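PDB 3ZLC: ER-derived vesicles protein ERV41 from Saccharomyces cerevisiae, which travels in COPII-coated vesicles as part of endoplasmic reticulum-Golgi traffic, is required for efficient transport of some secretory proteins, and is represented here by its lumenal portion. Local coordinates for residues 131-136 and 233-238; 154-159 and 187-192. One frame throughout, in Å; residues are numbered along the deposited sequence.

Contact 1 of 2, residues 131-136 and 233-238; sequences ELQITA and GIFFKY
The carbonyl oxygen of Leu-132 is gripped twice from the neighbouring strand. Phe-236 N donates a virtually straight bond to it (N to O 2.8 Å, 179° at the hydrogen), and the CA-H of Phe-235 adds a softer contact, CA to O 3.5 Å. Phe-236 O is held in the same manner by Leu-132 N and by the CA-H of Glu-131. Ile-134 and Ile-234 exchange a second reciprocal pair of backbone bonds, so the antiparallel register is fixed at two hydrogen-bonded pairs. Glu-131, Gln-133, Phe-235 and Lys-237 share one face. There Glu-131 OE2 comes within 3.0 Å of Phe-235 CD2, the carboxylate plane turned 68° from the ring, while Gln-133 NE2 donates to OE2 at 2.7 Å from above the carboxylate plane. Gln-133 CG lies 3.5 Å from Phe-235 CD2, at the ring edge. Lys-237 runs beside Glu-131, its chain bent at chi2 (-129°), and closes a salt bridge of 3.6 Å from NZ to OE1. On the other face Leu-132 CD2 packs 4.0 Å from Phe-236 CD1, and Ile-134 meets Ile-234; Phe-236 also stacks on Phe-161 of strand 156-163. With strand 35-41 bonded beyond Glu-131, Gln-133 and Thr-135, and strand 188-200 beyond Gly-233 and Phe-235, this is an interior antiparallel pair of a mixed sheet, one layer of a beta-sandwich.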
ATOM      1  N   GLU A 131       2.987  11.170  -2.517  1.00 18.33           N
ATOM      2  CA  GLU A 131       1.821  10.365  -2.179  1.00 20.25           C
ATOM      3  C   GLU A 131       1.475   9.419  -3.335  1.00 19.15           C
ATOM      4  O   GLU A 131       1.531   9.808  -4.499  1.00 22.08           O
ATOM      5  CB  GLU A 131       0.663  11.317  -1.827  1.00 26.45           C
ATOM      6  CG  GLU A 131      -0.732  10.730  -1.851  1.00 42.64           C
ATOM      7  CD  GLU A 131      -1.785  11.791  -1.566  1.00 48.55           C
ATOM      8  OE1 GLU A 131      -1.414  12.965  -1.353  1.00 54.51           O
ATOM      9  OE2 GLU A 131      -2.982  11.457  -1.549  1.00 46.76           O
ATOM     10  N   LEU A 132       1.169   8.166  -3.002  1.00 14.89           N
ATOM     11  CA  LEU A 132       0.675   7.194  -3.978  1.00 14.26           C
ATOM     12  C   LEU A 132      -0.820   7.010  -3.729  1.00 20.60           C
ATOM     13  O   LEU A 132      -1.223   6.743  -2.593  1.00 19.55           O
ATOM     14  CB  LEU A 132       1.378   5.862  -3.762  1.00 14.87           C
ATOM     15  CG  LEU A 132       0.877   4.679  -4.579  1.00 23.52           C
ATOM     16  CD1 LEU A 132       1.255   4.869  -6.021  1.00 22.47           C
ATOM     17  CD2 LEU A 132       1.490   3.406  -4.036  1.00 34.99           C
ATOM     18  N   GLN A 133      -1.632   7.143  -4.780  1.00 17.10           N
ATOM     19  CA  GLN A 133      -3.091   7.155  -4.657  1.00 22.95           C
ATOM     20  C   GLN A 133      -3.734   6.047  -5.491  1.00 24.28           C
ATOM     21  O   GLN A 133      -3.481   5.936  -6.699  1.00 21.88           O
ATOM     22  CB  GLN A 133      -3.654   8.519  -5.126  1.00 25.95           C
ATOM     23  CG  GLN A 133      -2.983   9.749  -4.486  1.00 31.69           C
ATOM     24  CD  GLN A 133      -3.580  11.060  -4.972  1.00 41.31           C
ATOM     25  OE1 GLN A 133      -4.051  11.149  -6.102  1.00 46.94           O
ATOM     26  NE2 GLN A 133      -3.574  12.077  -4.114  1.00 44.51           N
ATOM     27  N   ILE A 134      -4.576   5.239  -4.845  1.00 17.59           N
ATOM     28  CA  ILE A 134      -5.426   4.282  -5.555  1.00 21.08           C
ATOM     29  C   ILE A 134      -6.893   4.729  -5.427  1.00 20.67           C
ATOM     30  O   ILE A 134      -7.460   4.654  -4.335  1.00 27.05           O
ATOM     31  CB  ILE A 134      -5.295   2.883  -4.932  1.00 20.79           C
ATOM     32  CG1 ILE A 134      -3.825   2.434  -4.925  1.00 19.92           C
ATOM     33  CG2 ILE A 134      -6.176   1.876  -5.661  1.00 20.81           C
ATOM     34  CD1 ILE A 134      -3.601   1.108  -4.205  1.00 29.92           C
ATOM     35  N   THR A 135      -7.495   5.191  -6.523  1.00 18.31           N
ATOM     36  CA  THR A 135      -8.873   5.678  -6.513  1.00 20.78           C
ATOM     37  C   THR A 135      -9.672   5.161  -7.711  1.00 21.88           C
ATOM     38  O   THR A 135      -9.152   4.408  -8.555  1.00 22.28           O
ATOM     39  CB  THR A 135      -8.951   7.234  -6.518  1.00 22.16           C
ATOM     40  OG1 THR A 135      -8.461   7.730  -7.768  1.00 26.30           O
ATOM     41  CG2 THR A 135      -8.139   7.840  -5.388  1.00 24.70           C
ATOM     42  N   ALA A 136     -10.944   5.554  -7.781  1.00 25.32           N
ATOM     43  CA  ALA A 136     -11.778   5.196  -8.933  1.00 29.43           C
ATOM     44  C   ALA A 136     -11.419   6.077 -10.121  1.00 31.59           C
ATOM     45  O   ALA A 136     -11.045   7.236  -9.928  1.00 34.17           O
ATOM     46  CB  ALA A 136     -13.234   5.356  -8.601  1.00 36.34           C
ATOM     47  N   GLY A 233     -10.691   6.487  -1.644  1.00 19.51           N
ATOM     48  CA  GLY A 233      -9.728   5.488  -2.064  1.00 16.80           C
ATOM     49  C   GLY A 233      -8.727   5.120  -1.000  1.00 17.36           C
ATOM     50  O   GLY A 233      -8.994   5.197   0.203  1.00 16.46           O
ATOM     51  N   ILE A 234      -7.559   4.694  -1.453  1.00 15.20           N
ATOM     52  CA  ILE A 234      -6.530   4.220  -0.547  1.00 13.63           C
ATOM     53  C   ILE A 234      -5.295   5.057  -0.852  1.00 18.27           C
ATOM     54  O   ILE A 234      -4.816   5.073  -1.992  1.00 20.47           O
ATOM     55  CB  ILE A 234      -6.227   2.726  -0.782  1.00 16.32           C
ATOM     56  CG1 ILE A 234      -7.478   1.870  -0.537  1.00 19.57           C
ATOM     57  CG2 ILE A 234      -5.098   2.260   0.150  1.00 14.66           C
ATOM     58  CD1 ILE A 234      -7.415   0.469  -1.178  1.00 19.36           C
ATOM     59  N   PHE A 235      -4.787   5.759   0.159  1.00 14.88           N
ATOM     60  CA  PHE A 235      -3.696   6.717  -0.053  1.00 20.59           C
ATOM     61  C   PHE A 235      -2.489   6.429   0.830  1.00 19.67           C
ATOM     62  O   PHE A 235      -2.617   6.252   2.048  1.00 18.63           O
ATOM     63  CB  PHE A 235      -4.192   8.138   0.232  1.00 17.11           C
ATOM     64  CG  PHE A 235      -5.368   8.570  -0.635  1.00 23.17           C
ATOM     65  CD1 PHE A 235      -6.674   8.216  -0.296  1.00 21.19           C
ATOM     66  CD2 PHE A 235      -5.167   9.354  -1.765  1.00 27.72           C
ATOM     67  CE1 PHE A 235      -7.759   8.620  -1.089  1.00 17.74           C
ATOM     68  CE2 PHE A 235      -6.250   9.771  -2.563  1.00 29.24           C
ATOM     69  CZ  PHE A 235      -7.541   9.404  -2.220  1.00 25.78           C
ATOM     70  N   PHE A 236      -1.312   6.401   0.219  1.00 14.20           N
ATOM     71  CA  PHE A 236      -0.075   6.212   0.974  1.00 17.14           C
ATOM     72  C   PHE A 236       0.727   7.499   0.901  1.00 19.58           C
ATOM     73  O   PHE A 236       1.274   7.828  -0.153  1.00 18.86           O
ATOM     74  CB  PHE A 236       0.745   5.091   0.351  1.00 11.32           C
ATOM     75  CG  PHE A 236       0.056   3.742   0.375  1.00 13.86           C
ATOM     76  CD1 PHE A 236      -0.764   3.345  -0.672  1.00 17.37           C
ATOM     77  CD2 PHE A 236       0.251   2.860   1.441  1.00 13.89           C
ATOM     78  CE1 PHE A 236      -1.392   2.083  -0.667  1.00 23.10           C
ATOM     79  CE2 PHE A 236      -0.371   1.601   1.457  1.00 10.99           C
ATOM     80  CZ  PHE A 236      -1.194   1.214   0.403  1.00 17.55           C
ATOM     81  N   LYS A 237       0.766   8.251   1.993  1.00 14.62           N
ATOM     82  CA  LYS A 237       1.592   9.451   2.030  1.00 18.03           C
ATOM     83  C   LYS A 237       2.956   9.053   2.552  1.00 20.96           C
ATOM     84  O   LYS A 237       3.071   8.218   3.465  1.00 25.86           O
ATOM     85  CB  LYS A 237       0.972  10.522   2.927  1.00 20.69           C
ATOM     86  CG  LYS A 237      -0.412  10.958   2.476  1.00 31.05           C
ATOM     87  CD  LYS A 237      -0.508  12.473   2.371  1.00 44.95           C
ATOM     88  CE  LYS A 237      -1.922  12.909   1.999  1.00 50.07           C
ATOM     89  NZ  LYS A 237      -2.045  14.391   1.850  1.00 54.62           N
ATOM     90  N   TYR A 238       4.003   9.606   1.953  1.00 17.49           N
ATOM     91  CA  TYR A 238       5.340   9.250   2.420  1.00 15.92           C
ATOM     92  C   TYR A 238       6.249  10.459   2.525  1.00 21.37           C
ATOM     93  O   TYR A 238       6.156  11.402   1.738  1.00 15.52           O
ATOM     94  CB  TYR A 238       5.967   8.156   1.534  1.00 16.04           C
ATOM     95  CG  TYR A 238       5.853   8.433   0.047  1.00 19.02           C
ATOM     96  CD1 TYR A 238       6.785   9.242  -0.591  1.00 16.90           C
ATOM     97  CD2 TYR A 238       4.825   7.883  -0.718  1.00 15.80           C
ATOM     98  CE1 TYR A 238       6.710   9.496  -1.940  1.00 21.19           C
ATOM     99  CE2 TYR A 238       4.738   8.145  -2.095  1.00 17.76           C
ATOM    100  CZ  TYR A 238       5.687   8.952  -2.692  1.00 24.10           C
ATOM    101  OH  TYR A 238       5.642   9.247  -4.047  1.00 32.40           O
TER

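Contact 2 of 2, residues 154-159 and 187-192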
ATOM      1  N   PHE A 154     -13.356  -0.199  -1.193  1.00 22.85           N
ATOM      2  CA  PHE A 154     -11.932  -0.024  -0.908  1.00 18.08           C
ATOM      3  C   PHE A 154     -11.396  -0.858   0.255  1.00 15.99           C
ATOM      4  O   PHE A 154     -10.314  -0.582   0.783  1.00 16.81           O
ATOM      5  CB  PHE A 154     -11.582   1.467  -0.782  1.00 18.46           C
ATOM      6  CG  PHE A 154     -11.703   2.211  -2.092  1.00 23.57           C
ATOM      7  CD1 PHE A 154     -10.782   1.997  -3.110  1.00 23.04           C
ATOM      8  CD2 PHE A 154     -12.753   3.099  -2.315  1.00 29.58           C
ATOM      9  CE1 PHE A 154     -10.896   2.672  -4.337  1.00 26.91           C
ATOM     10  CE2 PHE A 154     -12.875   3.779  -3.532  1.00 28.70           C
ATOM     11  CZ  PHE A 154     -11.947   3.564  -4.544  1.00 27.08           C
ATOM     12  N   ASN A 155     -12.138  -1.898   0.631  1.00 20.37           N
ATOM     13  CA  ASN A 155     -11.555  -2.970   1.437  1.00 17.14           C
ATOM     14  C   ASN A 155     -10.267  -3.403   0.744  1.00 16.98           C
ATOM     15  O   ASN A 155     -10.193  -3.443  -0.481  1.00 18.89           O
ATOM     16  CB  ASN A 155     -12.517  -4.163   1.535  1.00 20.57           C
ATOM     17  CG  ASN A 155     -13.885  -3.762   2.041  1.00 23.20           C
ATOM     18  OD1 ASN A 155     -14.002  -3.063   3.044  1.00 24.17           O
ATOM     19  ND2 ASN A 155     -14.927  -4.185   1.336  1.00 21.72           N
ATOM     20  N   HIS A 156      -9.225  -3.698   1.510  1.00 15.31           N
ATOM     21  CA  HIS A 156      -7.971  -4.028   0.850  1.00 14.03           C
ATOM     22  C   HIS A 156      -7.088  -4.881   1.733  1.00 14.83           C
ATOM     23  O   HIS A 156      -7.269  -4.932   2.956  1.00 14.00           O
ATOM     24  CB  HIS A 156      -7.230  -2.749   0.425  1.00 14.59           C
ATOM     25  CG  HIS A 156      -6.877  -1.849   1.568  1.00 17.85           C
ATOM     26  ND1 HIS A 156      -7.779  -0.968   2.121  1.00 17.00           N
ATOM     27  CD2 HIS A 156      -5.720  -1.691   2.266  1.00 16.01           C
ATOM     28  CE1 HIS A 156      -7.199  -0.304   3.110  1.00 16.01           C
ATOM     29  NE2 HIS A 156      -5.951  -0.721   3.216  1.00 17.12           N
ATOM     30  N   VAL A 157      -6.160  -5.583   1.091  1.00 16.40           N
ATOM     31  CA  VAL A 157      -5.160  -6.379   1.789  1.00 13.16           C
ATOM     32  C   VAL A 157      -3.825  -5.876   1.317  1.00 16.05           C
ATOM     33  O   VAL A 157      -3.592  -5.789   0.113  1.00 16.14           O
ATOM     34  CB  VAL A 157      -5.239  -7.861   1.384  1.00 15.48           C
ATOM     35  CG1 VAL A 157      -4.037  -8.633   1.959  1.00 17.76           C
ATOM     36  CG2 VAL A 157      -6.552  -8.465   1.876  1.00 14.40           C
ATOM     37  N   ILE A 158      -2.942  -5.530   2.244  1.00 11.91           N
ATOM     38  CA  ILE A 158      -1.607  -5.124   1.832  1.00 13.95           C
ATOM     39  C   ILE A 158      -0.686  -6.299   2.108  1.00 19.67           C
ATOM     40  O   ILE A 158      -0.396  -6.596   3.272  1.00 16.71           O
ATOM     41  CB  ILE A 158      -1.117  -3.877   2.631  1.00 15.32           C
ATOM     42  CG1 ILE A 158      -2.016  -2.669   2.321  1.00 15.76           C
ATOM     43  CG2 ILE A 158       0.337  -3.544   2.262  1.00 11.39           C
ATOM     44  CD1 ILE A 158      -1.907  -1.509   3.343  1.00 12.94           C
ATOM     45  N   ASN A 159      -0.235  -6.980   1.058  1.00 14.75           N
ATOM     46  CA  ASN A 159       0.699  -8.083   1.261  1.00 14.43           C
ATOM     47  C   ASN A 159       2.105  -7.531   1.429  1.00 13.47           C
ATOM     48  O   ASN A 159       2.869  -8.011   2.276  1.00 13.98           O
ATOM     49  CB  ASN A 159       0.642  -9.081   0.098  1.00 17.32           C
ATOM     50  CG  ASN A 159      -0.730  -9.660  -0.080  1.00 22.63           C
ATOM     51  OD1 ASN A 159      -1.280 -10.241   0.861  1.00 16.16           O
ATOM     52  ND2 ASN A 159      -1.325  -9.466  -1.273  1.00 16.96           N
ATOM     53  N   THR A 187     -15.142   3.857   2.190  1.00 24.31           N
ATOM     54  CA  THR A 187     -14.217   4.428   3.156  1.00 22.90           C
ATOM     55  C   THR A 187     -12.901   4.802   2.476  1.00 24.91           C
ATOM     56  O   THR A 187     -12.401   4.075   1.616  1.00 28.94           O
ATOM     57  CB  THR A 187     -13.995   3.454   4.314  1.00 26.43           C
ATOM     58  OG1 THR A 187     -15.226   3.342   5.039  1.00 26.74           O
ATOM     59  CG2 THR A 187     -12.885   3.944   5.262  1.00 25.13           C
ATOM     60  N   THR A 188     -12.366   5.959   2.854  1.00 18.96           N
ATOM     61  CA  THR A 188     -11.054   6.401   2.398  1.00 23.02           C
ATOM     62  C   THR A 188     -10.020   6.059   3.465  1.00 30.06           C
ATOM     63  O   THR A 188     -10.183   6.419   4.637  1.00 25.32           O
ATOM     64  CB  THR A 188     -11.054   7.916   2.186  1.00 28.45           C
ATOM     65  OG1 THR A 188     -11.793   8.218   0.996  1.00 33.26           O
ATOM     66  CG2 THR A 188      -9.624   8.442   2.053  1.00 21.48           C
ATOM     67  N   TYR A 189      -8.962   5.368   3.057  1.00 15.75           N
ATOM     68  CA  TYR A 189      -7.900   4.997   3.968  1.00 17.53           C
ATOM     69  C   TYR A 189      -6.634   5.772   3.620  1.00 21.30           C
ATOM     70  O   TYR A 189      -6.218   5.815   2.453  1.00 21.10           O
ATOM     71  CB  TYR A 189      -7.632   3.486   3.858  1.00 20.65           C
ATOM     72  CG  TYR A 189      -8.846   2.617   4.163  1.00 17.23           C
ATOM     73  CD1 TYR A 189      -9.743   2.261   3.164  1.00 16.68           C
ATOM     74  CD2 TYR A 189      -9.076   2.141   5.454  1.00 22.71           C
ATOM     75  CE1 TYR A 189     -10.843   1.459   3.442  1.00 16.42           C
ATOM     76  CE2 TYR A 189     -10.166   1.340   5.743  1.00 24.18           C
ATOM     77  CZ  TYR A 189     -11.044   1.004   4.729  1.00 23.24           C
ATOM     78  OH  TYR A 189     -12.137   0.213   5.014  1.00 25.02           O
ATOM     79  N   VAL A 190      -6.016   6.383   4.628  1.00 15.69           N
ATOM     80  CA  VAL A 190      -4.791   7.153   4.400  1.00 14.14           C
ATOM     81  C   VAL A 190      -3.712   6.647   5.338  1.00 17.86           C
ATOM     82  O   VAL A 190      -3.925   6.582   6.554  1.00 18.20           O
ATOM     83  CB  VAL A 190      -5.006   8.659   4.643  1.00 17.67           C
ATOM     84  CG1 VAL A 190      -3.746   9.449   4.242  1.00 15.26           C
ATOM     85  CG2 VAL A 190      -6.206   9.161   3.834  1.00 21.66           C
ATOM     86  N   TYR A 191      -2.572   6.264   4.775  1.00 15.06           N
ATOM     87  CA  TYR A 191      -1.437   5.874   5.589  1.00 15.07           C
ATOM     88  C   TYR A 191      -0.330   6.921   5.469  1.00 14.46           C
ATOM     89  O   TYR A 191       0.093   7.273   4.351  1.00 19.33           O
ATOM     90  CB  TYR A 191      -0.908   4.525   5.131  1.00 12.46           C
ATOM     91  CG  TYR A 191      -1.906   3.378   5.177  1.00 15.77           C
ATOM     92  CD1 TYR A 191      -2.112   2.653   6.351  1.00 15.09           C
ATOM     93  CD2 TYR A 191      -2.610   2.997   4.044  1.00 16.04           C
ATOM     94  CE1 TYR A 191      -3.009   1.578   6.397  1.00 18.23           C
ATOM     95  CE2 TYR A 191      -3.507   1.925   4.074  1.00 15.78           C
ATOM     96  CZ  TYR A 191      -3.690   1.214   5.258  1.00 18.10           C
ATOM     97  OH  TYR A 191      -4.578   0.153   5.299  1.00 15.46           O
ATOM     98  N   TYR A 192       0.134   7.419   6.612  1.00 15.29           N
ATOM     99  CA  TYR A 192       1.263   8.352   6.644  1.00 14.05           C
ATOM    100  C   TYR A 192       2.522   7.633   7.069  1.00 16.20           C
ATOM    101  O   TYR A 192       2.695   7.309   8.250  1.00 18.02           O
ATOM    102  CB  TYR A 192       0.991   9.483   7.630  1.00 13.99           C
ATOM    103  CG  TYR A 192      -0.102  10.415   7.177  1.00 20.41           C
ATOM    104  CD1 TYR A 192      -1.433  10.154   7.481  1.00 16.33           C
ATOM    105  CD2 TYR A 192       0.196  11.561   6.439  1.00 21.69           C
ATOM    106  CE1 TYR A 192      -2.446  11.012   7.061  1.00 22.79           C
ATOM    107  CE2 TYR A 192      -0.810  12.426   6.022  1.00 25.83           C
ATOM    108  CZ  TYR A 192      -2.122  12.139   6.334  1.00 24.82           C
ATOM    109  OH  TYR A 192      -3.120  12.983   5.913  1.00 30.44           O
TER
HETATM  110  O   HOH W   1     -13.815  -0.342   3.154  1.00 27.53           O
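Strands 156-158 and 188-192 run nearly parallel, 18° between their directions, yet their axes stay 11.4 Å apart at closest approach. That spacing is too wide for backbone pairing, and side chains do the joining. Where the chain enters as loop the gap narrows: Phe-154 CB sits 3.6 Å from Thr-187 O, a buried carbonyl oxygen without a polar partner. His-156 stands at the centre of the aromatic cluster, touching both tyrosines, and its ring is tied at both nitrogens. ND1 donates to Phe-154 O at 2.9 Å, the oxygen in the imidazole plane. NE2 and Tyr-191 OH share a hydrogen bond of 2.6 Å, the two side chains meeting tip to tip with their rings almost perpendicular. Together the two bonds should restrict rotation of the imidazole. The contact joins the two layers of a beta-sandwich: His-156 belongs to the layer with strand 177-179, the tyrosines to the layer with strands 209-219 and 233-240. A T-shaped stack completes the aromatic cluster, with the edge of His-156 turned to the face of Tyr-189, planes at 73° and His-156 CE1 3.5 Å from Tyr-189 CG. Thr-187 CG2 sits over the opposite face of that ring, offset toward its rim. Ile-158 CD1 touches Tyr-191 CZ at 3.8 Å, and Gln-179 NE2 gives Tyr-191 OH a further hydrogen-bonding partner. At the phenol end of Tyr-189, a water accepts from OH and donates to Asn-155 OD1, which also bonds to Asn-181 N.

How the contacts relate
Both contacts are buried, but they illustrate two ways of building a beta-sandwich. Contact 1 works within one layer, where main-chain bonds set the register; contact 2 spans the interior between layers, where ring edges, a histidine-tyrosine bond and a bridging water replace backbone pairing. They share a sheet, since strands 233-240 and 188-200 are parallel neighbours: Phe-235 N lies 2.7 Å from Tyr-189 O, a probable hydrogen bond. The Ile-234 and Phe-236 face of contact 1 borders the same interior as contact 2, as the 3.6 Å between Ile-234 CD1 and His-156 CB indicates. The salt bridge lies on the other face of contact 1, where Lys-237 is partly exposed.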